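Local coordinates for protein spectinomycin phosphotransferase (Legionella pneumophila serogroup 1, PDB 3I0O) that probably transfers a phosphate group from a nucleotide to the antibiotic spectinomycin, at residues S72-I77 with L125-E130; V207-D212 with E240-F245; Y280-I285 with I325-E330. All coordinates share one frame; numbering follows the deposited sequence.

Contact 1 (S72-I77 with L125-E130); sequences SGIKEI and LRQIHE
The side-chain amide nitrogen of Q127 faces a short run of loop, with two backbone carbonyls and one aliphatic branch around it: NE2 of Q127 is 3.7 Å from CG1 of I74, while S72 O stands 4.3 Å and G73 O 4.2 Å from that same NE2. Neither carbonyl forms a hydrogen bond with the amide, and none crosses between the two segments. Q127 leaves the helix with an unusual first torsion (chi1 -95°), then runs straight beyond CG; its chain and that of I74 slide past each other in opposite directions.

I74 carries the apolar half. CG1 is anti to the carbonyl carbon (chi1 -60°), and the extended second torsion sends CD1 on to the helix, where it meets CG1 of I128 at 3.7 Å. The two isoleucines cross at about a right angle. CD1 also passes beside the root of Q127, 4.0 Å from its CB, so this one methyl bridges two consecutive helix residues. L69 and V124 pack on I74 as well, and I128 is backed by L208 and W231.

The loop 72-77 starts where helix 59-71 ends in a Schellman motif, G73 taking the positive phi (86°) that turns the chain toward I74. In the kinase-like fold this is the linker between the helix of the N-terminal lobe and the strand after it, lying against a long helix of the C-terminal lobe, here 115-130. A second tie lies two turns earlier on that helix, where Q120 NE2 bonds to E76 OE2. With no hydrogen bond crossing between the segments, I74 meets the helix by close packing alone, against the Q127 amide on one side and I128 on the other.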
loop_
_atom_site.group_PDB
_atom_site.type_symbol
_atom_site.label_atom_id
_atom_site.label_comp_id
_atom_site.label_asym_id
_atom_site.label_seq_id
_atom_site.Cartn_x
_atom_site.Cartn_y
_atom_site.Cartn_z
ATOM N N SER A 72 -20.689 -6.313 3.349
ATOM C CA SER A 72 -20.341 -7.708 3.566
ATOM C C SER A 72 -20.059 -8.086 5.020
ATOM O O SER A 72 -19.739 -9.237 5.319
ATOM C CB SER A 72 -19.148 -8.060 2.681
ATOM O OG SER A 72 -18.612 -9.321 3.029
ATOM N N GLY A 73 -20.175 -7.122 5.924
ATOM C CA GLY A 73 -19.947 -7.408 7.329
ATOM C C GLY A 73 -18.523 -7.353 7.872
ATOM O O GLY A 73 -18.289 -7.790 9.005
ATOM N N ILE A 74 -17.576 -6.829 7.094
ATOM C CA ILE A 74 -16.184 -6.732 7.548
ATOM C C ILE A 74 -16.018 -5.484 8.414
ATOM O O ILE A 74 -16.180 -4.359 7.942
ATOM C CB ILE A 74 -15.215 -6.665 6.351
ATOM C CG1 ILE A 74 -15.378 -7.926 5.506
ATOM C CG2 ILE A 74 -13.774 -6.519 6.835
ATOM C CD1 ILE A 74 -14.459 -8.002 4.319
ATOM N N LYS A 75 -15.698 -5.674 9.686
ATOM C CA LYS A 75 -15.558 -4.534 10.582
ATOM C C LYS A 75 -14.157 -3.924 10.611
ATOM O O LYS A 75 -13.996 -2.769 10.982
ATOM C CB LYS A 75 -15.963 -4.940 12.001
ATOM C CG LYS A 75 -15.232 -6.170 12.506
ATOM C CD LYS A 75 -15.161 -6.195 14.024
ATOM C CE LYS A 75 -14.354 -7.399 14.510
ATOM N NZ LYS A 75 -14.154 -7.368 15.985
ATOM N N GLU A 76 -13.156 -4.702 10.211
ATOM C CA GLU A 76 -11.772 -4.255 10.215
ATOM C C GLU A 76 -11.395 -3.192 9.179
ATOM O O GLU A 76 -10.257 -3.152 8.724
ATOM C CB GLU A 76 -10.837 -5.460 10.069
ATOM C CG GLU A 76 -10.838 -6.429 11.255
ATOM C CD GLU A 76 -12.013 -7.404 11.248
ATOM O OE1 GLU A 76 -12.760 -7.444 10.245
ATOM O OE2 GLU A 76 -12.183 -8.144 12.245
ATOM N N ILE A 77 -12.349 -2.353 8.786
ATOM C CA ILE A 77 -12.077 -1.261 7.848
ATOM C C ILE A 77 -12.643 0.022 8.474
ATOM O O ILE A 77 -13.626 -0.022 9.217
ATOM C CB ILE A 77 -12.734 -1.481 6.447
ATOM C CG1 ILE A 77 -14.234 -1.683 6.601
ATOM C CG2 ILE A 77 -12.094 -2.669 5.734
ATOM C CD1 ILE A 77 -14.951 -1.894 5.297
ATOM N N LEU A 125 -8.788 -11.416 5.717
ATOM C CA LEU A 125 -8.303 -11.380 4.340
ATOM C C LEU A 125 -9.094 -12.401 3.531
ATOM O O LEU A 125 -9.450 -12.137 2.381
ATOM C CB LEU A 125 -6.817 -11.719 4.256
ATOM C CG LEU A 125 -5.880 -10.786 3.476
ATOM C CD1 LEU A 125 -4.852 -11.652 2.778
ATOM C CD2 LEU A 125 -6.620 -9.937 2.454
ATOM N N ARG A 126 -9.369 -13.560 4.134
ATOM C CA ARG A 126 -10.146 -14.600 3.461
ATOM C C ARG A 126 -11.528 -14.027 3.148
ATOM O O ARG A 126 -12.043 -14.214 2.048
ATOM C CB ARG A 126 -10.284 -15.850 4.344
ATOM C CG ARG A 126 -10.945 -17.045 3.644
ATOM C CD ARG A 126 -10.105 -17.550 2.463
ATOM N NE ARG A 126 -10.796 -18.573 1.671
ATOM C CZ ARG A 126 -10.766 -19.884 1.908
ATOM N NH1 ARG A 126 -10.070 -20.384 2.922
ATOM N NH2 ARG A 126 -11.451 -20.698 1.123
ATOM N N GLN A 127 -12.115 -13.314 4.110
ATOM C CA GLN A 127 -13.430 -12.693 3.912
ATOM C C GLN A 127 -13.419 -11.768 2.692
ATOM O O GLN A 127 -14.332 -11.808 1.862
ATOM C CB GLN A 127 -13.827 -11.868 5.135
ATOM C CG GLN A 127 -14.691 -12.567 6.156
ATOM C CD GLN A 127 -15.110 -11.623 7.276
ATOM O OE1 GLN A 127 -14.355 -11.380 8.226
ATOM N NE2 GLN A 127 -16.316 -11.066 7.157
ATOM N N ILE A 128 -12.388 -10.926 2.603
ATOM C CA ILE A 128 -12.244 -9.995 1.489
ATOM C C ILE A 128 -12.133 -10.760 0.177
ATOM O O ILE A 128 -12.800 -10.432 -0.797
ATOM C CB ILE A 128 -10.988 -9.125 1.639
ATOM C CG1 ILE A 128 -11.095 -8.268 2.896
ATOM C CG2 ILE A 128 -10.814 -8.260 0.407
ATOM C CD1 ILE A 128 -9.783 -7.630 3.307
ATOM N N HIS A 129 -11.283 -11.780 0.153
ATOM C CA HIS A 129 -11.119 -12.580 -1.053
ATOM C C HIS A 129 -12.396 -13.326 -1.444
ATOM O O HIS A 129 -12.688 -13.465 -2.624
ATOM C CB HIS A 129 -9.969 -13.573 -0.877
ATOM C CG HIS A 129 -8.623 -12.924 -0.792
ATOM N ND1 HIS A 129 -7.482 -13.615 -0.443
ATOM C CD2 HIS A 129 -8.237 -11.645 -1.010
ATOM C CE1 HIS A 129 -6.452 -12.790 -0.447
ATOM N NE2 HIS A 129 -6.883 -11.588 -0.789
ATOM N N GLU A 130 -13.157 -13.793 -0.456
ATOM C CA GLU A 130 -14.388 -14.529 -0.730
ATOM C C GLU A 130 -15.511 -13.585 -1.128
ATOM O O GLU A 130 -16.548 -14.027 -1.620
ATOM C CB GLU A 130 -14.820 -15.344 0.494
ATOM C CG GLU A 130 -13.873 -16.478 0.877
ATOM C CD GLU A 130 -14.106 -17.761 0.089
ATOM O OE1 GLU A 130 -14.158 -17.705 -1.161
ATOM O OE2 GLU A 130 -14.227 -18.831 0.726
#

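Contact 2 (V207-D212 with E240-F245); sequences VLCHSD and ERDLMF. With SMI (spectinomycin), chain C.
D242 points its carboxylate from helix 240-243 at two successive backbone N-H groups, of H210 and S211. This is the HxD loop of the kinase-like fold, following strand 206-209, and D242 probably corresponds to the aspartate that in protein kinases braces the catalytic loop through its backbone. Each oxygen uses its syn lone pair: OD2 takes H210 N at 2.9 Å and OD1 takes S211 N at 2.7 Å. OD2 is also bonded to H129 NE2, so three N-H groups grip the carboxylate and fix its rotation.

R241 and F245, from the other segment, approach S211 O in different ways. The bent arginine chain lays one guanidinium face against this oxygen, which sits 3.4 Å above the plane, offset toward the rim. F245 brings its ring edge, with CZ 3.6 Å from S211 O.

H210 points its ring away from D242. CG lies anti to the backbone N (chi1 -178°), and the ring is tied at both nitrogens, NE2 to I229 O and ND1 to D212 N. D212 N sits 3.1 Å from ND1, 1° out of the ring plane. D212 OD2 is modelled only 2.5 Å from spectinomycin O11, a hydrogen bond whose length is doubtful.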
loop_
_atom_site.group_PDB
_atom_site.type_symbol
_atom_site.label_atom_id
_atom_site.label_comp_id
_atom_site.label_asym_id
_atom_site.label_seq_id
_atom_site.Cartn_x
_atom_site.Cartn_y
_atom_site.Cartn_z
ATOM N N VAL A 207 -9.573 -12.887 -7.391
ATOM C CA VAL A 207 -10.456 -12.425 -6.317
ATOM C C VAL A 207 -10.184 -10.951 -5.998
ATOM O O VAL A 207 -9.232 -10.366 -6.514
ATOM C CB VAL A 207 -10.241 -13.235 -5.031
ATOM C CG1 VAL A 207 -10.428 -14.716 -5.309
ATOM C CG2 VAL A 207 -8.856 -12.963 -4.478
ATOM N N LEU A 208 -11.025 -10.349 -5.161
ATOM C CA LEU A 208 -10.823 -8.955 -4.778
ATOM C C LEU A 208 -9.575 -8.875 -3.900
ATOM O O LEU A 208 -9.508 -9.496 -2.832
ATOM C CB LEU A 208 -12.032 -8.404 -4.002
ATOM C CG LEU A 208 -11.871 -7.000 -3.392
ATOM C CD1 LEU A 208 -11.616 -5.991 -4.487
ATOM C CD2 LEU A 208 -13.109 -6.603 -2.619
ATOM N N CYS A 209 -8.586 -8.117 -4.354
ATOM C CA CYS A 209 -7.347 -7.964 -3.605
ATOM C C CYS A 209 -7.067 -6.533 -3.163
ATOM O O CYS A 209 -7.430 -5.566 -3.838
ATOM C CB CYS A 209 -6.161 -8.459 -4.439
ATOM S SG CYS A 209 -6.144 -10.248 -4.770
ATOM N N HIS A 210 -6.414 -6.412 -2.016
ATOM C CA HIS A 210 -6.032 -5.118 -1.483
ATOM C C HIS A 210 -4.864 -4.651 -2.352
ATOM O O HIS A 210 -4.825 -3.510 -2.800
ATOM C CB HIS A 210 -5.599 -5.275 -0.022
ATOM C CG HIS A 210 -5.232 -3.987 0.647
ATOM N ND1 HIS A 210 -4.051 -3.326 0.388
ATOM C CD2 HIS A 210 -5.885 -3.247 1.573
ATOM C CE1 HIS A 210 -3.991 -2.235 1.130
ATOM N NE2 HIS A 210 -5.092 -2.164 1.858
ATOM N N SER A 211 -3.932 -5.574 -2.580
ATOM C CA SER A 211 -2.742 -5.370 -3.410
ATOM C C SER A 211 -1.540 -4.766 -2.681
ATOM O O SER A 211 -0.405 -4.855 -3.157
ATOM C CB SER A 211 -3.069 -4.495 -4.626
ATOM O OG SER A 211 -2.858 -3.128 -4.329
ATOM N N ASP A 212 -1.776 -4.169 -1.525
ATOM C CA ASP A 212 -0.685 -3.538 -0.813
ATOM C C ASP A 212 -0.855 -3.691 0.700
ATOM O O ASP A 212 -0.608 -2.758 1.459
ATOM C CB ASP A 212 -0.647 -2.066 -1.233
ATOM C CG ASP A 212 0.586 -1.333 -0.732
ATOM O OD1 ASP A 212 1.713 -1.866 -0.880
ATOM O OD2 ASP A 212 0.416 -0.208 -0.207
ATOM N N GLU A 240 -2.672 -14.622 -4.381
ATOM C CA GLU A 240 -1.245 -14.517 -4.071
ATOM C C GLU A 240 -0.805 -13.043 -4.040
ATOM O O GLU A 240 0.175 -12.688 -3.385
ATOM C CB GLU A 240 -0.418 -15.297 -5.105
ATOM C CG GLU A 240 -0.469 -16.829 -4.978
ATOM C CD GLU A 240 -1.864 -17.434 -5.168
ATOM O OE1 GLU A 240 -2.609 -16.999 -6.072
ATOM O OE2 GLU A 240 -2.210 -18.374 -4.419
ATOM N N ARG A 241 -1.541 -12.197 -4.756
ATOM C CA ARG A 241 -1.280 -10.761 -4.803
ATOM C C ARG A 241 -1.182 -10.241 -3.370
ATOM O O ARG A 241 -0.348 -9.382 -3.075
ATOM C CB ARG A 241 -2.424 -10.061 -5.548
ATOM C CG ARG A 241 -2.471 -8.541 -5.472
ATOM C CD ARG A 241 -1.290 -7.871 -6.166
ATOM N NE ARG A 241 -0.110 -7.774 -5.302
ATOM C CZ ARG A 241 0.977 -7.074 -5.603
ATOM N NH1 ARG A 241 1.038 -6.408 -6.749
ATOM N NH2 ARG A 241 2.001 -7.036 -4.764
ATOM N N ASP A 242 -2.025 -10.779 -2.485
ATOM C CA ASP A 242 -2.029 -10.379 -1.070
ATOM C C ASP A 242 -1.295 -11.349 -0.139
ATOM O O ASP A 242 -0.708 -10.929 0.862
ATOM C CB ASP A 242 -3.463 -10.208 -0.540
ATOM C CG ASP A 242 -4.172 -8.989 -1.117
ATOM O OD1 ASP A 242 -3.496 -8.016 -1.503
ATOM O OD2 ASP A 242 -5.415 -8.996 -1.167
ATOM N N LEU A 243 -1.317 -12.640 -0.454
ATOM C CA LEU A 243 -0.652 -13.607 0.415
ATOM C C LEU A 243 0.855 -13.439 0.401
ATOM O O LEU A 243 1.532 -13.810 1.363
ATOM C CB LEU A 243 -1.025 -15.047 0.032
ATOM C CG LEU A 243 -2.502 -15.446 0.153
ATOM C CD1 LEU A 243 -2.651 -16.945 -0.079
ATOM C CD2 LEU A 243 -3.022 -15.076 1.533
ATOM N N MET A 244 1.384 -12.861 -0.675
ATOM C CA MET A 244 2.826 -12.654 -0.763
ATOM C C MET A 244 3.357 -11.831 0.419
ATOM O O MET A 244 4.534 -11.893 0.731
ATOM C CB MET A 244 3.194 -11.955 -2.077
ATOM C CG MET A 244 2.636 -10.532 -2.191
ATOM S SD MET A 244 3.848 -9.338 -2.820
ATOM C CE MET A 244 4.707 -8.887 -1.299
ATOM N N PHE A 245 2.484 -11.070 1.081
ATOM C CA PHE A 245 2.892 -10.243 2.214
ATOM C C PHE A 245 3.088 -11.032 3.495
ATOM O O PHE A 245 3.891 -10.632 4.345
ATOM C CB PHE A 245 1.887 -9.111 2.482
ATOM C CG PHE A 245 1.837 -8.080 1.403
ATOM C CD1 PHE A 245 0.884 -8.156 0.391
ATOM C CD2 PHE A 245 2.772 -7.055 1.367
ATOM C CE1 PHE A 245 0.872 -7.224 -0.653
ATOM C CE2 PHE A 245 2.768 -6.119 0.334
ATOM C CZ PHE A 245 1.817 -6.203 -0.681
HETATM O O1 SMI C . 6.110 1.291 2.380
HETATM C C2 SMI C . 7.343 1.469 3.127
HETATM C C2M SMI C . 7.214 2.718 3.991
HETATM C C3 SMI C . 8.562 1.598 2.140
HETATM C C4 SMI C . 8.571 0.326 1.331
HETATM C C5 SMI C . 7.268 0.369 0.561
HETATM O O5 SMI C . 7.260 -0.806 -0.255
HETATM C C6 SMI C . 6.135 0.116 1.520
HETATM O O1B SMI C . 7.118 1.507 -0.279
HETATM O O2B SMI C . 4.833 0.237 0.916
HETATM C C7 SMI C . 5.897 1.412 -0.973
HETATM C C8 SMI C . 5.772 2.620 -1.920
HETATM N N8 SMI C . 6.941 2.563 -2.826
HETATM C C8M SMI C . 6.931 3.687 -3.769
HETATM C C9 SMI C . 4.431 2.475 -2.710
HETATM O O9 SMI C . 4.451 1.248 -3.460
HETATM C C10 SMI C . 3.229 2.445 -1.714
HETATM N N10 SMI C . 2.029 2.278 -2.360
HETATM C C1M SMI C . 1.723 3.357 -3.309
HETATM C C11 SMI C . 3.417 1.279 -0.745
HETATM O O11 SMI C . 2.340 1.281 0.163
HETATM C C12 SMI C . 4.722 1.386 0.023
HETATM O O4A SMI C . 9.647 0.218 0.391
HETATM O O4B SMI C . 8.796 -0.559 2.357
#

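Contact 3 (Y280-I285 with I325-E330); sequences YRHERI and IAFATE. With SMI (spectinomycin), chain C.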
loop_
_atom_site.group_PDB
_atom_site.type_symbol
_atom_site.label_atom_id
_atom_site.label_comp_id
_atom_site.label_asym_id
_atom_site.label_seq_id
_atom_site.Cartn_x
_atom_site.Cartn_y
_atom_site.Cartn_z
ATOM N N TYR A 280 5.081 -12.104 -7.512
ATOM C CA TYR A 280 4.742 -10.871 -6.802
ATOM C C TYR A 280 5.855 -10.358 -5.887
ATOM O O TYR A 280 6.195 -9.176 -5.937
ATOM C CB TYR A 280 3.434 -11.046 -6.019
ATOM C CG TYR A 280 2.208 -10.918 -6.893
ATOM C CD1 TYR A 280 1.978 -9.757 -7.636
ATOM C CD2 TYR A 280 1.272 -11.947 -6.977
ATOM C CE1 TYR A 280 0.844 -9.623 -8.440
ATOM C CE2 TYR A 280 0.137 -11.826 -7.776
ATOM C CZ TYR A 280 -0.071 -10.664 -8.504
ATOM O OH TYR A 280 -1.193 -10.542 -9.288
ATOM N N ARG A 281 6.429 -11.234 -5.068
ATOM C CA ARG A 281 7.514 -10.823 -4.188
ATOM C C ARG A 281 8.672 -10.189 -4.981
ATOM O O ARG A 281 9.354 -9.287 -4.482
ATOM C CB ARG A 281 8.031 -12.013 -3.375
ATOM C CG ARG A 281 7.037 -12.517 -2.357
ATOM C CD ARG A 281 7.666 -13.424 -1.320
ATOM N NE ARG A 281 6.761 -13.631 -0.193
ATOM C CZ ARG A 281 6.949 -14.525 0.774
ATOM N NH1 ARG A 281 8.017 -15.318 0.767
ATOM N NH2 ARG A 281 6.071 -14.624 1.762
ATOM N N HIS A 282 8.894 -10.659 -6.208
ATOM C CA HIS A 282 9.968 -10.114 -7.037
ATOM C C HIS A 282 9.493 -8.847 -7.746
ATOM O O HIS A 282 10.150 -7.815 -7.697
ATOM C CB HIS A 282 10.435 -11.134 -8.088
ATOM C CG HIS A 282 11.257 -12.257 -7.534
ATOM N ND1 HIS A 282 10.710 -13.311 -6.834
ATOM C CD2 HIS A 282 12.592 -12.488 -7.576
ATOM C CE1 HIS A 282 11.670 -14.142 -6.468
ATOM N NE2 HIS A 282 12.822 -13.665 -6.906
ATOM N N GLU A 283 8.339 -8.939 -8.393
ATOM C CA GLU A 283 7.764 -7.816 -9.121
ATOM C C GLU A 283 7.521 -6.593 -8.224
ATOM O O GLU A 283 7.827 -5.468 -8.622
ATOM C CB GLU A 283 6.451 -8.250 -9.792
ATOM C CG GLU A 283 5.681 -7.146 -10.518
ATOM C CD GLU A 283 6.464 -6.512 -11.670
ATOM O OE1 GLU A 283 7.518 -7.052 -12.073
ATOM O OE2 GLU A 283 6.012 -5.469 -12.186
ATOM N N ARG A 284 6.983 -6.802 -7.023
ATOM C CA ARG A 284 6.727 -5.675 -6.138
ATOM C C ARG A 284 8.024 -4.926 -5.835
ATOM O O ARG A 284 8.027 -3.692 -5.774
ATOM C CB ARG A 284 6.061 -6.126 -4.830
ATOM C CG ARG A 284 5.759 -4.957 -3.910
ATOM C CD ARG A 284 4.979 -5.349 -2.672
ATOM N NE ARG A 284 4.471 -4.154 -2.008
ATOM C CZ ARG A 284 5.180 -3.390 -1.184
ATOM N NH1 ARG A 284 6.439 -3.691 -0.895
ATOM N NH2 ARG A 284 4.633 -2.300 -0.671
ATOM N N ILE A 285 9.122 -5.657 -5.639
ATOM C CA ILE A 285 10.405 -5.005 -5.376
ATOM C C ILE A 285 10.894 -4.302 -6.650
ATOM O O ILE A 285 11.527 -3.248 -6.583
ATOM C CB ILE A 285 11.476 -6.011 -4.908
ATOM C CG1 ILE A 285 11.029 -6.696 -3.610
ATOM C CG2 ILE A 285 12.801 -5.293 -4.711
ATOM C CD1 ILE A 285 11.812 -7.949 -3.292
ATOM N N ILE A 325 14.244 -12.323 1.123
ATOM C CA ILE A 325 13.121 -13.232 1.272
ATOM C C ILE A 325 12.574 -13.706 -0.076
ATOM O O ILE A 325 12.102 -14.840 -0.202
ATOM C CB ILE A 325 12.016 -12.589 2.109
ATOM C CG1 ILE A 325 12.487 -12.509 3.567
ATOM C CG2 ILE A 325 10.736 -13.396 1.998
ATOM C CD1 ILE A 325 11.494 -11.868 4.529
ATOM N N ALA A 326 12.655 -12.840 -1.081
ATOM C CA ALA A 326 12.188 -13.174 -2.418
ATOM C C ALA A 326 13.154 -14.179 -3.025
ATOM O O ALA A 326 12.748 -15.135 -3.690
ATOM C CB ALA A 326 12.128 -11.920 -3.283
ATOM N N PHE A 327 14.441 -13.946 -2.791
ATOM C CA PHE A 327 15.489 -14.823 -3.301
ATOM C C PHE A 327 15.462 -16.178 -2.594
ATOM O O PHE A 327 15.870 -17.183 -3.170
ATOM C CB PHE A 327 16.875 -14.181 -3.123
ATOM C CG PHE A 327 17.171 -13.071 -4.098
ATOM C CD1 PHE A 327 16.300 -12.786 -5.150
ATOM C CD2 PHE A 327 18.339 -12.311 -3.971
ATOM C CE1 PHE A 327 16.585 -11.764 -6.057
ATOM C CE2 PHE A 327 18.630 -11.288 -4.873
ATOM C CZ PHE A 327 17.747 -11.016 -5.920
ATOM N N ALA A 328 14.988 -16.200 -1.349
ATOM C CA ALA A 328 14.905 -17.444 -0.585
ATOM C C ALA A 328 13.657 -18.239 -0.978
ATOM O O ALA A 328 12.709 -18.379 -0.198
ATOM C CB ALA A 328 14.889 -17.147 0.905
ATOM N N THR A 329 13.676 -18.755 -2.202
ATOM C CA THR A 329 12.577 -19.542 -2.749
ATOM C C THR A 329 12.066 -20.610 -1.780
ATOM O O THR A 329 10.876 -20.923 -1.762
ATOM C CB THR A 329 13.013 -20.204 -4.072
ATOM O OG1 THR A 329 13.210 -19.185 -5.062
ATOM C CG2 THR A 329 11.964 -21.193 -4.560
ATOM N N GLU A 330 12.967 -21.159 -0.970
ATOM C CA GLU A 330 12.602 -22.183 0.004
ATOM C C GLU A 330 11.651 -21.683 1.095
ATOM O O GLU A 330 11.314 -22.420 2.022
ATOM C CB GLU A 330 13.868 -22.779 0.635
ATOM C CG GLU A 330 14.990 -21.783 0.931
ATOM C CD GLU A 330 14.780 -21.012 2.219
ATOM O OE1 GLU A 330 14.530 -21.648 3.266
ATOM O OE2 GLU A 330 14.877 -19.767 2.191
HETATM O O1 SMI C . 6.110 1.291 2.380
HETATM C C2 SMI C . 7.343 1.469 3.127
HETATM C C2M SMI C . 7.214 2.718 3.991
HETATM C C3 SMI C . 8.562 1.598 2.140
HETATM C C4 SMI C . 8.571 0.326 1.331
HETATM C C5 SMI C . 7.268 0.369 0.561
HETATM O O5 SMI C . 7.260 -0.806 -0.255
HETATM C C6 SMI C . 6.135 0.116 1.520
HETATM O O1B SMI C . 7.118 1.507 -0.279
HETATM O O2B SMI C . 4.833 0.237 0.916
HETATM C C7 SMI C . 5.897 1.412 -0.973
HETATM C C8 SMI C . 5.772 2.620 -1.920
HETATM N N8 SMI C . 6.941 2.563 -2.826
HETATM C C8M SMI C . 6.931 3.687 -3.769
HETATM C C9 SMI C . 4.431 2.475 -2.710
HETATM O O9 SMI C . 4.451 1.248 -3.460
HETATM C C10 SMI C . 3.229 2.445 -1.714
HETATM N N10 SMI C . 2.029 2.278 -2.360
HETATM C C1M SMI C . 1.723 3.357 -3.309
HETATM C C11 SMI C . 3.417 1.279 -0.745
HETATM O O11 SMI C . 2.340 1.281 0.163
HETATM C C12 SMI C . 4.722 1.386 0.023
HETATM O O4A SMI C . 9.647 0.218 0.391
HETATM O O4B SMI C . 8.796 -0.559 2.357
HETATM O O HOH W 1 9.965 -16.487 -1.116
#
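The apolar contacts centre on the A326 methyl. CB of A326 stands over the face of the H282 imidazole, 4.0 Å from the ring centroid and 13° off the normal, a clear CH-pi contact. The same CB touches I285 CD1 at 4.0 Å and R281 CB at 4.1 Å, and with just a methyl between the backbones the CA atoms of R281 and A326 come within 5.5 Å. F327 adds an aromatic flank: H282 NE2 lies at the edge of its ring, near the ring plane.

The helices involved are 274-298, the long helix of the helical C-terminal part of the kinase-like fold, and 322-327 near the end of the chain, which packs against it. After F327 the chain leaves the helix at A328, the centre of an inverse gamma turn.

Polar links are indirect. R281, extended from CG to NE, reaches past I325 CG2 with NH1, which donates to a water at 3.0 Å, while NE is bonded to M244 O; that water in turn donates to I325 O. H282 keeps ND1 for S278 O in its own helix, and what its CE1 makes with A326 O, at 3.1 Å, is a close carbon-to-oxygen approach.

The ligand bonds belong to R284. NH2 donates to spectinomycin O2B at 3.0 Å, whereas the bonds from NH1 and NH2 to O5 are weak, both at 3.1 Å.

How the contacts relate
Contacts 1 and 2 meet through helix 115-130: H129 of contact 1 bonds by NE2 to D242 OD2 at 3.0 Å, and its backbone O packs against V207 CB, so the lobe junction backs onto the HxD loop. Contact 2 joins contact 3 by a salt bridge, D212 OD1 to R284 NH2 at 3.0 Å, and by R281 NE to M244 O. Both hold spectinomycin, through D212 of contact 2 and R284 of contact 3, with D288 and Y292 also bonded to it. The D212 side chain lies about 6 Å from ADP and about 5 Å from magnesium by nearest approach. Contacts 1 and 3, with centres 26 Å apart, do not touch.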